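SusD-like carbohydrate binding protein (Bacteroides vulgatus, PDB 3LEW) probably binds glycans at the bacterial outer membrane, as a SusD-family protein taking part in nutrient capture. Local coordinates at residues Leu274-Lys279 with Ser285-Pro290; Asp300-Met305 with Arg398-Trp403. All coordinates share one frame; numbering follows the deposited sequence. Where two conformers were deposited one is given.

Contact 1 (Leu274-Lys279 with Ser285-Pro290)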
loop_
_atom_site.group_PDB
_atom_site.type_symbol
_atom_site.label_atom_id
_atom_site.label_comp_id
_atom_site.label_asym_id
_atom_site.label_seq_id
_atom_site.Cartn_x
_atom_site.Cartn_y
_atom_site.Cartn_z
ATOM N N LEU A 274 -6.217 -11.757 -4.121
ATOM C CA LEU A 274 -7.224 -10.769 -3.655
ATOM C C LEU A 274 -8.673 -11.115 -3.996
ATOM O O LEU A 274 -9.580 -10.696 -3.281
ATOM C CB LEU A 274 -6.945 -9.388 -4.210
ATOM C CG LEU A 274 -5.637 -8.710 -3.839
ATOM C CD1 LEU A 274 -5.526 -7.405 -4.566
ATOM C CD2 LEU A 274 -5.603 -8.520 -2.305
ATOM N N ASP A 275 -8.884 -11.837 -5.087
ATOM C CA ASP A 275 -10.236 -12.190 -5.524
ATOM C C ASP A 275 -10.583 -13.505 -4.860
ATOM O O ASP A 275 -10.001 -14.550 -5.175
ATOM C CB ASP A 275 -10.287 -12.294 -7.057
ATOM C CG ASP A 275 -11.662 -12.574 -7.583
ATOM O OD1 ASP A 275 -12.488 -13.168 -6.857
ATOM O OD2 ASP A 275 -11.912 -12.270 -8.777
ATOM N N THR A 276 -11.520 -13.434 -3.917
ATOM C CA THR A 276 -11.949 -14.585 -3.128
ATOM C C THR A 276 -13.346 -15.037 -3.535
ATOM O O THR A 276 -13.966 -15.866 -2.852
ATOM C CB THR A 276 -11.925 -14.270 -1.632
ATOM O OG1 THR A 276 -12.755 -13.117 -1.350
ATOM C CG2 THR A 276 -10.470 -13.984 -1.176
ATOM N N THR A 277 -13.849 -14.470 -4.631
ATOM C CA THR A 277 -15.236 -14.725 -5.051
ATOM C C THR A 277 -15.455 -15.191 -6.504
ATOM O O THR A 277 -16.464 -15.848 -6.794
ATOM C CB THR A 277 -16.159 -13.523 -4.746
ATOM O OG1 THR A 277 -15.769 -12.387 -5.527
ATOM C CG2 THR A 277 -16.194 -13.176 -3.243
ATOM N N THR A 278 -14.576 -14.812 -7.446
ATOM C CA THR A 278 -14.746 -15.238 -8.830
ATOM C C THR A 278 -14.320 -16.702 -9.062
ATOM O O THR A 278 -13.199 -17.091 -8.739
ATOM C CB THR A 278 -13.937 -14.355 -9.827
ATOM O OG1 THR A 278 -14.214 -12.977 -9.547
ATOM C CG2 THR A 278 -14.292 -14.695 -11.285
ATOM N N LYS A 279 -15.200 -17.510 -9.643
ATOM C CA LYS A 279 -14.816 -18.844 -10.085
ATOM C C LYS A 279 -13.702 -18.741 -11.096
ATOM O O LYS A 279 -13.869 -18.078 -12.122
ATOM C CB LYS A 279 -15.998 -19.558 -10.740
ATOM C CG LYS A 279 -17.115 -19.834 -9.767
ATOM C CD LYS A 279 -18.362 -20.397 -10.519
ATOM C CE LYS A 279 -19.663 -20.042 -9.778
ATOM N NZ LYS A 279 -20.129 -21.179 -8.932
ATOM N N SER A 285 -7.177 -16.231 -1.405
ATOM C CA SER A 285 -6.509 -16.442 -0.104
ATOM C C SER A 285 -6.634 -15.289 0.889
ATOM O O SER A 285 -6.521 -15.522 2.098
ATOM C CB SER A 285 -5.037 -16.753 -0.324
ATOM O OG SER A 285 -4.410 -15.721 -1.093
ATOM N N PHE A 286 -6.859 -14.082 0.377
ATOM C CA PHE A 286 -7.014 -12.857 1.220
ATOM C C PHE A 286 -8.431 -12.747 1.751
ATOM O O PHE A 286 -9.255 -12.000 1.239
ATOM C CB PHE A 286 -6.564 -11.604 0.455
ATOM C CG PHE A 286 -5.089 -11.348 0.548
ATOM C CD1 PHE A 286 -4.181 -12.247 0.018
ATOM C CD2 PHE A 286 -4.602 -10.264 1.225
ATOM C CE1 PHE A 286 -2.776 -12.054 0.128
ATOM C CE2 PHE A 286 -3.210 -10.074 1.337
ATOM C CZ PHE A 286 -2.324 -10.964 0.792
ATOM N N ASN A 287 -8.717 -13.540 2.787
ATOM C CA ASN A 287 -10.041 -13.570 3.337
ATOM C C ASN A 287 -10.114 -12.580 4.494
ATOM O O ASN A 287 -9.095 -11.970 4.892
ATOM C CB ASN A 287 -10.386 -14.979 3.702
ATOM C CG ASN A 287 -10.471 -15.864 2.466
ATOM O OD1 ASN A 287 -11.423 -15.750 1.702
ATOM N ND2 ASN A 287 -9.458 -16.714 2.252
ATOM N N VAL A 288 -11.307 -12.433 5.017
ATOM C CA VAL A 288 -11.583 -11.335 5.936
ATOM C C VAL A 288 -11.660 -11.862 7.379
ATOM O O VAL A 288 -12.255 -12.901 7.632
ATOM C CB VAL A 288 -12.886 -10.629 5.547
ATOM C CG1 VAL A 288 -13.154 -9.435 6.483
ATOM C CG2 VAL A 288 -12.870 -10.211 4.085
ATOM N N ASP A 289 -11.091 -11.136 8.332
ATOM C CA ASP A 289 -11.437 -11.396 9.759
ATOM C C ASP A 289 -12.946 -11.212 9.927
ATOM O O ASP A 289 -13.475 -10.116 9.719
ATOM C CB ASP A 289 -10.710 -10.396 10.653
ATOM C CG ASP A 289 -10.973 -10.600 12.139
ATOM O OD1 ASP A 289 -11.720 -11.541 12.521
ATOM O OD2 ASP A 289 -10.422 -9.792 12.929
ATOM N N PRO A 290 -13.662 -12.262 10.409
ATOM C CA PRO A 290 -15.088 -12.066 10.517
ATOM C C PRO A 290 -15.443 -10.893 11.427
ATOM O O PRO A 290 -16.442 -10.244 11.221
ATOM C CB PRO A 290 -15.569 -13.379 11.097
ATOM C CG PRO A 290 -14.606 -14.406 10.490
ATOM C CD PRO A 290 -13.274 -13.682 10.503
HETATM O O HOH W 1 -11.638 -11.204 0.029
#

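Contact 2 (Asp300-Met305 with Arg398-Trp403)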
loop_
_atom_site.group_PDB
_atom_site.type_symbol
_atom_site.label_atom_id
_atom_site.label_comp_id
_atom_site.label_asym_id
_atom_site.label_seq_id
_atom_site.Cartn_x
_atom_site.Cartn_y
_atom_site.Cartn_z
ATOM N N ASP A 300 -24.173 0.971 5.838
ATOM C CA ASP A 300 -22.920 1.230 5.135
ATOM C C ASP A 300 -22.814 0.168 4.071
ATOM O O ASP A 300 -22.830 -1.009 4.393
ATOM C CB ASP A 300 -21.779 1.090 6.133
ATOM C CG ASP A 300 -20.415 1.414 5.561
ATOM O OD1 ASP A 300 -20.083 1.111 4.363
ATOM O OD2 ASP A 300 -19.606 1.912 6.378
ATOM N N TYR A 301 -22.758 0.559 2.810
ATOM C CA TYR A 301 -22.792 -0.433 1.745
ATOM C C TYR A 301 -21.554 -1.305 1.673
ATOM O O TYR A 301 -21.600 -2.362 1.053
ATOM C CB TYR A 301 -23.118 0.186 0.391
ATOM C CG TYR A 301 -22.169 1.233 -0.173
ATOM C CD1 TYR A 301 -20.884 0.924 -0.607
ATOM C CD2 TYR A 301 -22.605 2.551 -0.352
ATOM C CE1 TYR A 301 -20.054 1.923 -1.174
ATOM C CE2 TYR A 301 -21.796 3.524 -0.930
ATOM C CZ TYR A 301 -20.510 3.203 -1.320
ATOM O OH TYR A 301 -19.756 4.203 -1.921
ATOM N N ARG A 302 -20.456 -0.903 2.329
ATOM C CA ARG A 302 -19.277 -1.743 2.379
ATOM C C ARG A 302 -19.525 -3.032 3.192
ATOM O O ARG A 302 -18.882 -4.077 2.928
ATOM C CB ARG A 302 -18.062 -0.961 2.900
ATOM C CG ARG A 302 -17.725 0.273 2.038
ATOM C CD ARG A 302 -16.699 1.184 2.689
ATOM N NE ARG A 302 -17.247 1.770 3.929
ATOM C CZ ARG A 302 -16.544 2.539 4.757
ATOM N NH1 ARG A 302 -15.301 2.914 4.440
ATOM N NH2 ARG A 302 -17.099 3.009 5.872
ATOM N N LYS A 303 -20.433 -2.941 4.153
ATOM C CA LYS A 303 -20.730 -4.047 5.062
ATOM C C LYS A 303 -21.377 -5.202 4.272
ATOM O O LYS A 303 -21.127 -6.368 4.563
ATOM C CB LYS A 303 -21.639 -3.589 6.190
ATOM C CG LYS A 303 -21.751 -4.579 7.333
ATOM C CD LYS A 303 -22.665 -4.077 8.430
ATOM C CE LYS A 303 -22.436 -4.853 9.726
ATOM N NZ LYS A 303 -23.232 -4.297 10.847
ATOM N N GLU A 304 -22.127 -4.850 3.230
ATOM C CA GLU A 304 -22.831 -5.756 2.299
ATOM C C GLU A 304 -21.869 -6.607 1.484
ATOM O O GLU A 304 -22.234 -7.660 0.951
ATOM C CB GLU A 304 -23.668 -4.936 1.277
ATOM C CG GLU A 304 -24.602 -3.878 1.896
ATOM C CD GLU A 304 -25.476 -3.155 0.870
ATOM O OE1 GLU A 304 -25.286 -3.332 -0.341
ATOM O OE2 GLU A 304 -26.350 -2.395 1.281
HETATM N N MSE A 305 -20.649 -6.086 1.308
HETATM C CA MSE A 305 -19.605 -6.719 0.482
HETATM C C MSE A 305 -18.826 -7.820 1.247
HETATM O O MSE A 305 -17.967 -8.511 0.671
HETATM C CB MSE A 305 -18.653 -5.647 -0.053
HETATM C CG MSE A 305 -19.420 -4.705 -0.965
HETATM SE SE MSE A 305 -18.503 -3.042 -1.265
HETATM C CE MSE A 305 -16.904 -3.740 -1.740
ATOM N N ARG A 398 -9.652 4.286 8.190
ATOM C CA ARG A 398 -8.632 3.813 7.244
ATOM C C ARG A 398 -8.698 2.288 7.020
ATOM O O ARG A 398 -8.616 1.845 5.897
ATOM C CB ARG A 398 -7.206 4.171 7.713
ATOM C CG ARG A 398 -6.912 5.648 7.673
ATOM C CD ARG A 398 -5.506 5.969 8.248
ATOM N NE ARG A 398 -4.468 5.336 7.473
ATOM C CZ ARG A 398 -3.865 5.837 6.392
ATOM N NH1 ARG A 398 -4.143 7.039 5.944
ATOM N NH2 ARG A 398 -2.960 5.101 5.748
ATOM N N ARG A 399 -8.797 1.498 8.099
ATOM C CA ARG A 399 -8.879 0.044 7.988
ATOM C C ARG A 399 -10.125 -0.362 7.218
ATOM O O ARG A 399 -10.077 -1.310 6.428
ATOM C CB ARG A 399 -8.888 -0.589 9.388
ATOM C CG ARG A 399 -7.489 -0.460 10.070
ATOM C CD ARG A 399 -7.601 -0.753 11.539
ATOM N NE ARG A 399 -8.120 -2.088 11.790
ATOM C CZ ARG A 399 -8.530 -2.503 12.992
ATOM N NH1 ARG A 399 -8.483 -1.687 14.043
ATOM N NH2 ARG A 399 -8.983 -3.729 13.172
ATOM N N LYS A 400 -11.200 0.359 7.451
ATOM C CA LYS A 400 -12.499 0.034 6.838
ATOM C C LYS A 400 -12.500 0.389 5.349
ATOM O O LYS A 400 -12.910 -0.415 4.530
ATOM C CB LYS A 400 -13.618 0.764 7.554
ATOM C CG LYS A 400 -13.892 0.267 8.962
ATOM C CD LYS A 400 -14.752 1.269 9.727
ATOM C CE LYS A 400 -16.188 1.399 9.123
ATOM N NZ LYS A 400 -16.930 2.570 9.717
ATOM N N GLU A 401 -12.035 1.573 5.026
ATOM C CA GLU A 401 -12.091 2.090 3.640
ATOM C C GLU A 401 -10.989 1.536 2.755
ATOM O O GLU A 401 -11.199 1.384 1.546
ATOM C CB GLU A 401 -12.043 3.626 3.659
ATOM C CG GLU A 401 -11.962 4.341 2.273
ATOM C CD GLU A 401 -13.174 4.148 1.379
ATOM O OE1 GLU A 401 -14.232 3.690 1.862
ATOM O OE2 GLU A 401 -13.075 4.480 0.171
ATOM N N LEU A 402 -9.798 1.319 3.335
ATOM C CA LEU A 402 -8.593 0.934 2.582
ATOM C C LEU A 402 -8.224 -0.562 2.692
ATOM O O LEU A 402 -7.114 -0.959 2.325
ATOM C CB LEU A 402 -7.387 1.797 2.997
ATOM C CG LEU A 402 -7.627 3.302 2.842
ATOM C CD1 LEU A 402 -6.450 4.106 3.476
ATOM C CD2 LEU A 402 -7.850 3.725 1.380
ATOM N N TRP A 403 -9.148 -1.363 3.181
ATOM C CA TRP A 403 -8.933 -2.805 3.364
ATOM C C TRP A 403 -8.384 -3.416 2.091
ATOM O O TRP A 403 -8.935 -3.229 1.001
ATOM C CB TRP A 403 -10.252 -3.514 3.743
ATOM C CG TRP A 403 -10.066 -4.980 4.059
ATOM C CD1 TRP A 403 -9.906 -5.538 5.305
ATOM C CD2 TRP A 403 -9.966 -6.086 3.111
ATOM N NE1 TRP A 403 -9.760 -6.914 5.193
ATOM C CE2 TRP A 403 -9.784 -7.258 3.855
ATOM C CE3 TRP A 403 -10.031 -6.182 1.716
ATOM C CZ2 TRP A 403 -9.619 -8.501 3.249
ATOM C CZ3 TRP A 403 -9.870 -7.433 1.129
ATOM C CH2 TRP A 403 -9.689 -8.564 1.905
HETATM O O HOH W 2 -19.603 1.947 9.029
#

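Contact 1 (Leu274-Lys279 with Ser285-Pro290)
L274, the last residue of helix 271-274, lays its CD2 methyl obliquely against the ring of F286, with 4.0 Å from L274 CD2 to F286 CG. CG of L274 stands opposite its own carbonyl carbon (chi1 -62°), and although CB points away from 285-290, this torsion and the extended chi2 bring CD2 back to the ring. Elsewhere the F286 ring meets F67 edge-to-face and packs on V59 and L61.

D275, where the chain leaves the helix, turns its carboxylate to its own loop. OD1 takes the backbone N of T277 nearly end-on, at 2.9 Å, and the N of T278 on its syn side in an almost straight bond of 176°. OD2 accepts from OG1 of T278 through its syn lone pair and also from the backbone of F331, so both oxygens help fix the fold of the loop.

T276 makes the second touch. Its CG2 methyl comes within 3.4 Å of the carbonyl oxygen of F286 and lies 3.5 Å from OD1 of N287, the two side chains slanting past each other. Its hydroxyl reaches across through water: T276 OG1 is 2.6 Å from a water that donates to F286 O at 2.8 Å. The N287 amide is held mainly from outside, ND2 by the carbonyl of Y284.

The meeting place pairs an Asx turn at a helix C-terminal exit with an inverse gamma turn centred on F286, at the start of the strand that pairs antiparallel with 59-61.

Contact 2 (Asp300-Met305 with Arg398-Trp403)
D300 OD1 takes two N-H groups of R302: side-chain NE at 2.9 Å, through its syn lone pair, and the backbone N on the anti side, which closes an Asx turn. D300 OD2 completes a side-on, two-nitrogen grip by accepting from NH2 of R302 at 2.8 Å, again syn and in the guanidinium plane. This flat pairing begins a buried salt-bridge network that ties the 300-305 turn to the C-terminal end of helix 387-401.

Across the contact, NH1 of R302 bonds to E401 OE1 at 2.9 Å, but less ideally: the oxygen offers its anti lone pair and sits 31° out of the guanidinium plane, and the N-H...O angle is 132°. E401 sends CG anti to its backbone N (chi1 175°) and bends at chi2, bringing the carboxylate round to NH1; OE2 is taken by R345 and R376. K400 crosses the arginine at about a right angle, its CB over one guanidinium face and its CE 3.7 Å from R302 NH2. E397 takes both cations, OE2 from R302 NH2 and OE1 from K400 NZ.

A leucine in place of R302 would probably leave D300 without its two-nitrogen partner and E397 without one of its cations, and cut the link from the turn to E401, which would keep R345 and R376.

K400 NZ stays 4.3 Å from D300 OD2, too far for a direct salt bridge, and a water spans the interval, donating to D300 OD2 at 2.7 Å and accepting from K400 NZ at 2.8 Å.

Overall arrangement
Both contacts are buried, on the same side of the chain's centre with their own centres about 14 Å apart, yet their chemistry differs. Contact 1 is local, joining a helix exit to a strand that starts eleven residues later by methyl, ring and water contacts. Contact 2 spans 92 intervening residues and relies on charge, docking a turn against the end of a long helix. They hold different elements but meet at W403, just past that helix, whose indole packs on the 286-288 strand: CH2 lies 3.5 Å from F286 O and CZ2 3.8 Å from V288 CG2. Each also uses an aspartate-led Asx turn to shape its first segment.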